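Local coordinates for tailspike protein (Acinetobacter phage vB_ApiP_P1, PDB 6E1R) that probably recognises and hydrolyses the capsular polysaccharide of its Acinetobacter host as a trimeric phage tailspike, at residues G47-Q57 and V64-S75. Numbering follows the deposited sequence.
Sequences GGDHFKYDSTQ and VTVINGWVKQFS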
ATOM      1  N   GLY A  47      22.371 -27.692 -26.970  1.00 56.62           N
ATOM      2  CA  GLY A  47      21.379 -28.444 -27.702  1.00 54.77           C
ATOM      3  C   GLY A  47      21.633 -29.933 -27.746  1.00 55.32           C
ATOM      4  O   GLY A  47      20.833 -30.664 -28.345  1.00 52.95           O
ATOM      5  N   GLY A  48      22.714 -30.403 -27.129  1.00 53.41           N
ATOM      6  CA  GLY A  48      23.004 -31.821 -27.136  1.00 61.11           C
ATOM      7  C   GLY A  48      22.090 -32.588 -26.201  1.00 61.69           C
ATOM      8  O   GLY A  48      21.587 -32.061 -25.209  1.00 63.49           O
ATOM      9  N   ASP A  49      21.888 -33.862 -26.523  1.00 70.57           N
ATOM     10  CA  ASP A  49      20.968 -34.704 -25.770  1.00 68.99           C
ATOM     11  C   ASP A  49      21.145 -36.141 -26.238  1.00 71.01           C
ATOM     12  O   ASP A  49      21.784 -36.409 -27.258  1.00 72.28           O
ATOM     13  CB  ASP A  49      19.520 -34.243 -25.952  1.00 63.26           C
ATOM     14  CG  ASP A  49      18.618 -34.688 -24.825  1.00 61.40           C
ATOM     15  OD1 ASP A  49      19.063 -35.493 -23.980  1.00 61.40           O
ATOM     16  OD2 ASP A  49      17.464 -34.223 -24.780  1.00 61.67           O
ATOM     17  N   HIS A  50      20.571 -37.063 -25.472  1.00 69.64           N
ATOM     18  CA  HIS A  50      20.528 -38.465 -25.857  1.00 67.03           C
ATOM     19  C   HIS A  50      19.317 -38.718 -26.744  1.00 66.11           C
ATOM     20  O   HIS A  50      18.278 -38.067 -26.610  1.00 70.48           O
ATOM     21  CB  HIS A  50      20.470 -39.370 -24.625  1.00 68.21           C
ATOM     22  CG  HIS A  50      21.728 -39.370 -23.814  1.00 74.45           C
ATOM     23  ND1 HIS A  50      21.837 -40.025 -22.607  1.00 78.43           N
ATOM     24  CD2 HIS A  50      22.929 -38.790 -24.038  1.00 77.13           C
ATOM     25  CE1 HIS A  50      23.055 -39.851 -22.124  1.00 80.26           C
ATOM     26  NE2 HIS A  50      23.737 -39.105 -22.973  1.00 78.97           N
ATOM     27  N   PHE A  51      19.463 -39.666 -27.664  1.00 63.50           N
ATOM     28  CA  PHE A  51      18.400 -40.001 -28.597  1.00 59.88           C
ATOM     29  C   PHE A  51      18.221 -41.509 -28.655  1.00 59.96           C
ATOM     30  O   PHE A  51      19.199 -42.259 -28.719  1.00 63.58           O
ATOM     31  CB  PHE A  51      18.688 -39.456 -30.003  1.00 55.86           C
ATOM     32  CG  PHE A  51      18.519 -37.969 -30.121  1.00 52.56           C
ATOM     33  CD1 PHE A  51      19.533 -37.110 -29.731  1.00 53.09           C
ATOM     34  CD2 PHE A  51      17.342 -37.427 -30.614  1.00 53.56           C
ATOM     35  CE1 PHE A  51      19.380 -35.739 -29.836  1.00 55.08           C
ATOM     36  CE2 PHE A  51      17.183 -36.055 -30.722  1.00 54.52           C
ATOM     37  CZ  PHE A  51      18.204 -35.211 -30.332  1.00 48.74           C
ATOM     38  N   LYS A  52      16.966 -41.944 -28.634  1.00 59.19           N
ATOM     39  CA  LYS A  52      16.606 -43.344 -28.780  1.00 59.91           C
ATOM     40  C   LYS A  52      15.897 -43.525 -30.113  1.00 59.98           C
ATOM     41  O   LYS A  52      15.083 -42.686 -30.508  1.00 58.89           O
ATOM     42  CB  LYS A  52      15.704 -43.808 -27.634  1.00 56.87           C
ATOM     43  CG  LYS A  52      15.349 -45.285 -27.673  1.00 62.55           C
ATOM     44  CD  LYS A  52      14.491 -45.680 -26.483  1.00 65.22           C
ATOM     45  CE  LYS A  52      15.278 -45.614 -25.184  1.00 74.70           C
ATOM     46  NZ  LYS A  52      14.435 -45.971 -24.008  1.00 83.42           N
ATOM     47  N   TYR A  53      16.218 -44.606 -30.813  1.00 59.30           N
ATOM     48  CA  TYR A  53      15.666 -44.824 -32.140  1.00 58.53           C
ATOM     49  C   TYR A  53      14.290 -45.470 -32.055  1.00 62.09           C
ATOM     50  O   TYR A  53      14.036 -46.321 -31.196  1.00 65.39           O
ATOM     51  CB  TYR A  53      16.600 -45.695 -32.977  1.00 64.20           C
ATOM     52  CG  TYR A  53      16.226 -45.754 -34.440  1.00 62.92           C
ATOM     53  CD1 TYR A  53      15.511 -46.827 -34.952  1.00 62.84           C
ATOM     54  CD2 TYR A  53      16.573 -44.726 -35.307  1.00 60.29           C
ATOM     55  CE1 TYR A  53      15.162 -46.884 -36.287  1.00 63.36           C
ATOM     56  CE2 TYR A  53      16.230 -44.773 -36.644  1.00 61.79           C
ATOM     57  CZ  TYR A  53      15.524 -45.854 -37.129  1.00 62.07           C
ATOM     58  OH  TYR A  53      15.180 -45.906 -38.459  1.00 62.85           O
ATOM     59  N   ASP A  54      13.403 -45.059 -32.957  1.00 62.11           N
ATOM     60  CA  ASP A  54      12.048 -45.593 -33.047  1.00 64.65           C
ATOM     61  C   ASP A  54      11.765 -45.865 -34.517  1.00 69.07           C
ATOM     62  O   ASP A  54      11.642 -44.928 -35.313  1.00 69.40           O
ATOM     63  CB  ASP A  54      11.028 -44.615 -32.462  1.00 67.21           C
ATOM     64  CG  ASP A  54       9.673 -45.255 -32.215  1.00 76.57           C
ATOM     65  OD1 ASP A  54       9.260 -46.123 -33.012  1.00 79.85           O
ATOM     66  OD2 ASP A  54       9.013 -44.880 -31.222  1.00 79.39           O
ATOM     67  N   SER A  55      11.657 -47.146 -34.877  1.00 68.21           N
ATOM     68  CA  SER A  55      11.429 -47.510 -36.270  1.00 68.09           C
ATOM     69  C   SER A  55      10.056 -47.077 -36.764  1.00 67.20           C
ATOM     70  O   SER A  55       9.871 -46.917 -37.975  1.00 64.42           O
ATOM     71  CB  SER A  55      11.595 -49.019 -36.458  1.00 70.17           C
ATOM     72  OG  SER A  55      10.694 -49.741 -35.635  1.00 68.65           O
ATOM     73  N   THR A  56       9.093 -46.885 -35.859  1.00 63.79           N
ATOM     74  CA  THR A  56       7.769 -46.442 -36.278  1.00 67.70           C
ATOM     75  C   THR A  56       7.799 -45.017 -36.815  1.00 65.12           C
ATOM     76  O   THR A  56       6.978 -44.659 -37.668  1.00 67.30           O
ATOM     77  CB  THR A  56       6.782 -46.544 -35.114  1.00 66.81           C
ATOM     78  OG1 THR A  56       7.212 -45.696 -34.043  1.00 64.95           O
ATOM     79  CG2 THR A  56       6.697 -47.979 -34.612  1.00 67.09           C
ATOM     80  N   GLN A  57       8.730 -44.196 -36.336  1.00 60.52           N
ATOM     81  CA  GLN A  57       8.860 -42.803 -36.744  1.00 62.63           C
ATOM     82  C   GLN A  57      10.182 -42.561 -37.465  1.00 62.63           C
ATOM     83  O   GLN A  57      10.783 -41.493 -37.350  1.00 63.22           O
ATOM     84  CB  GLN A  57       8.734 -41.871 -35.542  1.00 64.04           C
ATOM     85  CG  GLN A  57       7.480 -42.087 -34.722  1.00 66.56           C
ATOM     86  CD  GLN A  57       7.428 -41.186 -33.509  1.00 66.13           C
ATOM     87  OE1 GLN A  57       7.565 -39.968 -33.621  1.00 69.11           O
ATOM     88  NE2 GLN A  57       7.238 -41.781 -32.338  1.00 66.62           N
ATOM     89  N   VAL A  64      13.453 -31.243 -33.703  1.00 56.96           N
ATOM     90  CA  VAL A  64      13.618 -31.025 -32.271  1.00 54.44           C
ATOM     91  C   VAL A  64      13.490 -32.347 -31.526  1.00 48.72           C
ATOM     92  O   VAL A  64      14.482 -32.888 -31.025  1.00 49.91           O
ATOM     93  CB  VAL A  64      12.597 -30.001 -31.739  1.00 54.49           C
ATOM     94  CG1 VAL A  64      12.779 -29.799 -30.242  1.00 53.49           C
ATOM     95  CG2 VAL A  64      12.729 -28.677 -32.474  1.00 51.15           C
ATOM     96  N   THR A  65      12.265 -32.868 -31.435  1.00 49.18           N
ATOM     97  CA  THR A  65      12.018 -34.056 -30.625  1.00 49.03           C
ATOM     98  C   THR A  65      12.358 -35.342 -31.372  1.00 53.44           C
ATOM     99  O   THR A  65      12.965 -36.249 -30.794  1.00 56.33           O
ATOM    100  CB  THR A  65      10.564 -34.080 -30.152  1.00 49.88           C
ATOM    101  OG1 THR A  65       9.688 -33.932 -31.275  1.00 50.90           O
ATOM    102  CG2 THR A  65      10.309 -32.956 -29.158  1.00 49.92           C
ATOM    103  N   VAL A  66      11.981 -35.443 -32.644  1.00 49.95           N
ATOM    104  CA  VAL A  66      12.235 -36.629 -33.457  1.00 50.55           C
ATOM    105  C   VAL A  66      12.997 -36.205 -34.704  1.00 53.46           C
ATOM    106  O   VAL A  66      12.566 -35.295 -35.422  1.00 56.79           O
ATOM    107  CB  VAL A  66      10.933 -37.359 -33.836  1.00 51.67           C
ATOM    108  CG1 VAL A  66      11.139 -38.865 -33.790  1.00 60.11           C
ATOM    109  CG2 VAL A  66       9.801 -36.951 -32.910  1.00 51.88           C
ATOM    110  N   ILE A  67      14.127 -36.865 -34.958  1.00 50.93           N
ATOM    111  CA  ILE A  67      14.997 -36.547 -36.091  1.00 54.84           C
ATOM    112  C   ILE A  67      15.268 -37.860 -36.824  1.00 58.68           C
ATOM    113  O   ILE A  67      16.187 -38.608 -36.473  1.00 56.80           O
ATOM    114  CB  ILE A  67      16.301 -35.869 -35.659  1.00 55.76           C
ATOM    115  CG1 ILE A  67      15.997 -34.533 -34.974  1.00 57.05           C
ATOM    116  CG2 ILE A  67      17.208 -35.639 -36.857  1.00 56.02           C
ATOM    117  CD1 ILE A  67      17.212 -33.855 -34.386  1.00 54.31           C
ATOM    118  N   ASN A  68      14.463 -38.146 -37.849  1.00 58.85           N
ATOM    119  CA  ASN A  68      14.595 -39.354 -38.670  1.00 59.75           C
ATOM    120  C   ASN A  68      14.648 -40.618 -37.811  1.00 57.83           C
ATOM    121  O   ASN A  68      15.502 -41.489 -37.988  1.00 56.53           O
ATOM    122  CB  ASN A  68      15.813 -39.263 -39.591  1.00 60.02           C
ATOM    123  CG  ASN A  68      15.563 -38.382 -40.801  1.00 59.35           C
ATOM    124  OD1 ASN A  68      14.419 -38.164 -41.199  1.00 56.75           O
ATOM    125  ND2 ASN A  68      16.635 -37.877 -41.398  1.00 57.27           N
ATOM    126  N   GLY A  69      13.712 -40.712 -36.870  1.00 60.24           N
ATOM    127  CA  GLY A  69      13.574 -41.864 -36.011  1.00 60.08           C
ATOM    128  C   GLY A  69      14.217 -41.722 -34.648  1.00 58.34           C
ATOM    129  O   GLY A  69      13.883 -42.490 -33.739  1.00 55.19           O
ATOM    130  N   TRP A  70      15.125 -40.766 -34.481  1.00 55.94           N
ATOM    131  CA  TRP A  70      15.800 -40.550 -33.208  1.00 52.95           C
ATOM    132  C   TRP A  70      14.963 -39.595 -32.367  1.00 51.59           C
ATOM    133  O   TRP A  70      14.817 -38.418 -32.712  1.00 50.73           O
ATOM    134  CB  TRP A  70      17.210 -40.014 -33.436  1.00 58.86           C
ATOM    135  CG  TRP A  70      18.061 -40.984 -34.184  1.00 59.02           C
ATOM    136  CD1 TRP A  70      18.362 -40.962 -35.514  1.00 57.62           C
ATOM    137  CD2 TRP A  70      18.697 -42.149 -33.647  1.00 60.28           C
ATOM    138  NE1 TRP A  70      19.159 -42.035 -35.835  1.00 60.71           N
ATOM    139  CE2 TRP A  70      19.379 -42.778 -34.706  1.00 62.76           C
ATOM    140  CE3 TRP A  70      18.762 -42.715 -32.371  1.00 61.07           C
ATOM    141  CZ2 TRP A  70      20.112 -43.947 -34.527  1.00 69.78           C
ATOM    142  CZ3 TRP A  70      19.494 -43.872 -32.196  1.00 66.45           C
ATOM    143  CH2 TRP A  70      20.160 -44.476 -33.268  1.00 73.07           C
ATOM    144  N   VAL A  71      14.422 -40.099 -31.262  1.00 52.97           N
ATOM    145  CA  VAL A  71      13.558 -39.310 -30.392  1.00 57.70           C
ATOM    146  C   VAL A  71      14.394 -38.697 -29.279  1.00 56.53           C
ATOM    147  O   VAL A  71      15.218 -39.378 -28.655  1.00 54.26           O
ATOM    148  CB  VAL A  71      12.412 -40.162 -29.820  1.00 61.13           C
ATOM    149  CG1 VAL A  71      11.104 -39.393 -29.894  1.00 66.58           C
ATOM    150  CG2 VAL A  71      12.277 -41.464 -30.587  1.00 60.67           C
ATOM    151  N   LYS A  72      14.183 -37.404 -29.037  1.00 55.65           N
ATOM    152  CA  LYS A  72      14.885 -36.699 -27.974  1.00 50.71           C
ATOM    153  C   LYS A  72      14.512 -37.284 -26.619  1.00 49.16           C
ATOM    154  O   LYS A  72      13.332 -37.488 -26.320  1.00 49.61           O
ATOM    155  CB  LYS A  72      14.537 -35.210 -28.032  1.00 49.83           C
ATOM    156  CG  LYS A  72      15.416 -34.314 -27.183  1.00 53.75           C
ATOM    157  CD  LYS A  72      14.973 -32.863 -27.301  1.00 56.43           C
ATOM    158  CE  LYS A  72      15.923 -31.927 -26.572  1.00 57.61           C
ATOM    159  NZ  LYS A  72      17.316 -32.049 -27.080  1.00 58.72           N
ATOM    160  N   GLN A  73      15.525 -37.568 -25.802  1.00 49.44           N
ATOM    161  CA  GLN A  73      15.315 -38.217 -24.513  1.00 57.37           C
ATOM    162  C   GLN A  73      15.204 -37.238 -23.349  1.00 57.02           C
ATOM    163  O   GLN A  73      14.828 -37.660 -22.250  1.00 60.16           O
ATOM    164  CB  GLN A  73      16.445 -39.212 -24.231  1.00 58.32           C
ATOM    165  CG  GLN A  73      16.495 -40.381 -25.203  1.00 52.61           C
ATOM    166  CD  GLN A  73      15.233 -41.221 -25.173  1.00 55.24           C
ATOM    167  OE1 GLN A  73      15.017 -42.006 -24.248  1.00 57.79           O
ATOM    168  NE2 GLN A  73      14.391 -41.061 -26.187  1.00 53.01           N
ATOM    169  N   PHE A  74      15.520 -35.960 -23.558  1.00 52.82           N
ATOM    170  CA  PHE A  74      15.444 -34.931 -22.521  1.00 49.40           C
ATOM    171  C   PHE A  74      16.222 -35.350 -21.273  1.00 52.23           C
ATOM    172  O   PHE A  74      15.683 -35.454 -20.170  1.00 50.09           O
ATOM    173  CB  PHE A  74      13.988 -34.601 -22.179  1.00 48.96           C
ATOM    174  CG  PHE A  74      13.275 -33.817 -23.246  1.00 60.83           C
ATOM    175  CD1 PHE A  74      13.361 -32.435 -23.282  1.00 48.28           C
ATOM    176  CD2 PHE A  74      12.509 -34.461 -24.204  1.00 61.73           C
ATOM    177  CE1 PHE A  74      12.704 -31.708 -24.259  1.00 48.40           C
ATOM    178  CE2 PHE A  74      11.848 -33.739 -25.183  1.00 62.16           C
ATOM    179  CZ  PHE A  74      11.946 -32.362 -25.211  1.00 48.68           C
ATOM    180  N   SER A  75      17.519 -35.596 -21.475  1.00 58.45           N
ATOM    181  CA  SER A  75      18.380 -35.987 -20.363  1.00 57.88           C
ATOM    182  C   SER A  75      18.489 -34.874 -19.328  1.00 59.03           C
ATOM    183  O   SER A  75      18.559 -35.142 -18.123  1.00 61.30           O
ATOM    184  CB  SER A  75      19.763 -36.378 -20.883  1.00 57.12           C
ATOM    185  OG  SER A  75      19.684 -37.524 -21.713  1.00 58.79           O
TER
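Y53 sets the edge of its ring against the indole face of W70, a T-shaped pair with planes at 66° and, to the six-membered ring, centroids 4.9 Å apart. Y53 CB lies over that six-membered ring as a CH-pi contact, and CD2 stands 3.5 Å from W70 CE2. On the same face of the sheet as Y53 and W70, F51 packs CB on W70 CB (3.8 Å) and sends CE2 toward I67 CD1. Followed outward, K72 has CB beside F51 CE2, CG against D49 OD2 (3.2 Å), CD over one face of the F74 ring toward its rim, and CE again by D49 OD2; a bend at chi4 (58°) then brings NZ into a salt bridge with D49 OD2 (3.2 Å). The other carboxylate oxygen, D49 OD1, takes S75 N on its syn side (2.9 Å) and S75 OG nearly along the C-O axis. The backbones pair antiparallel: K52 N donates to V71 O, and V71 N to K52 O almost straight (175°). V71 O also accepts Q73 NE2 from above its carbonyl plane, a bond that holds the Q73 amide beside K52 CB, while K52 NZ hydrogen-bonds T38 OG1 of the second subunit. A type I' turn from I67 to W70 makes 66-67 and 70-72 a tight hairpin. Strand 49-53 lies between 70-72 and 34-37 in the small N-terminal sheet ahead of the parallel beta-helix, and L24 of helix 21-25 packs on F51 and W70.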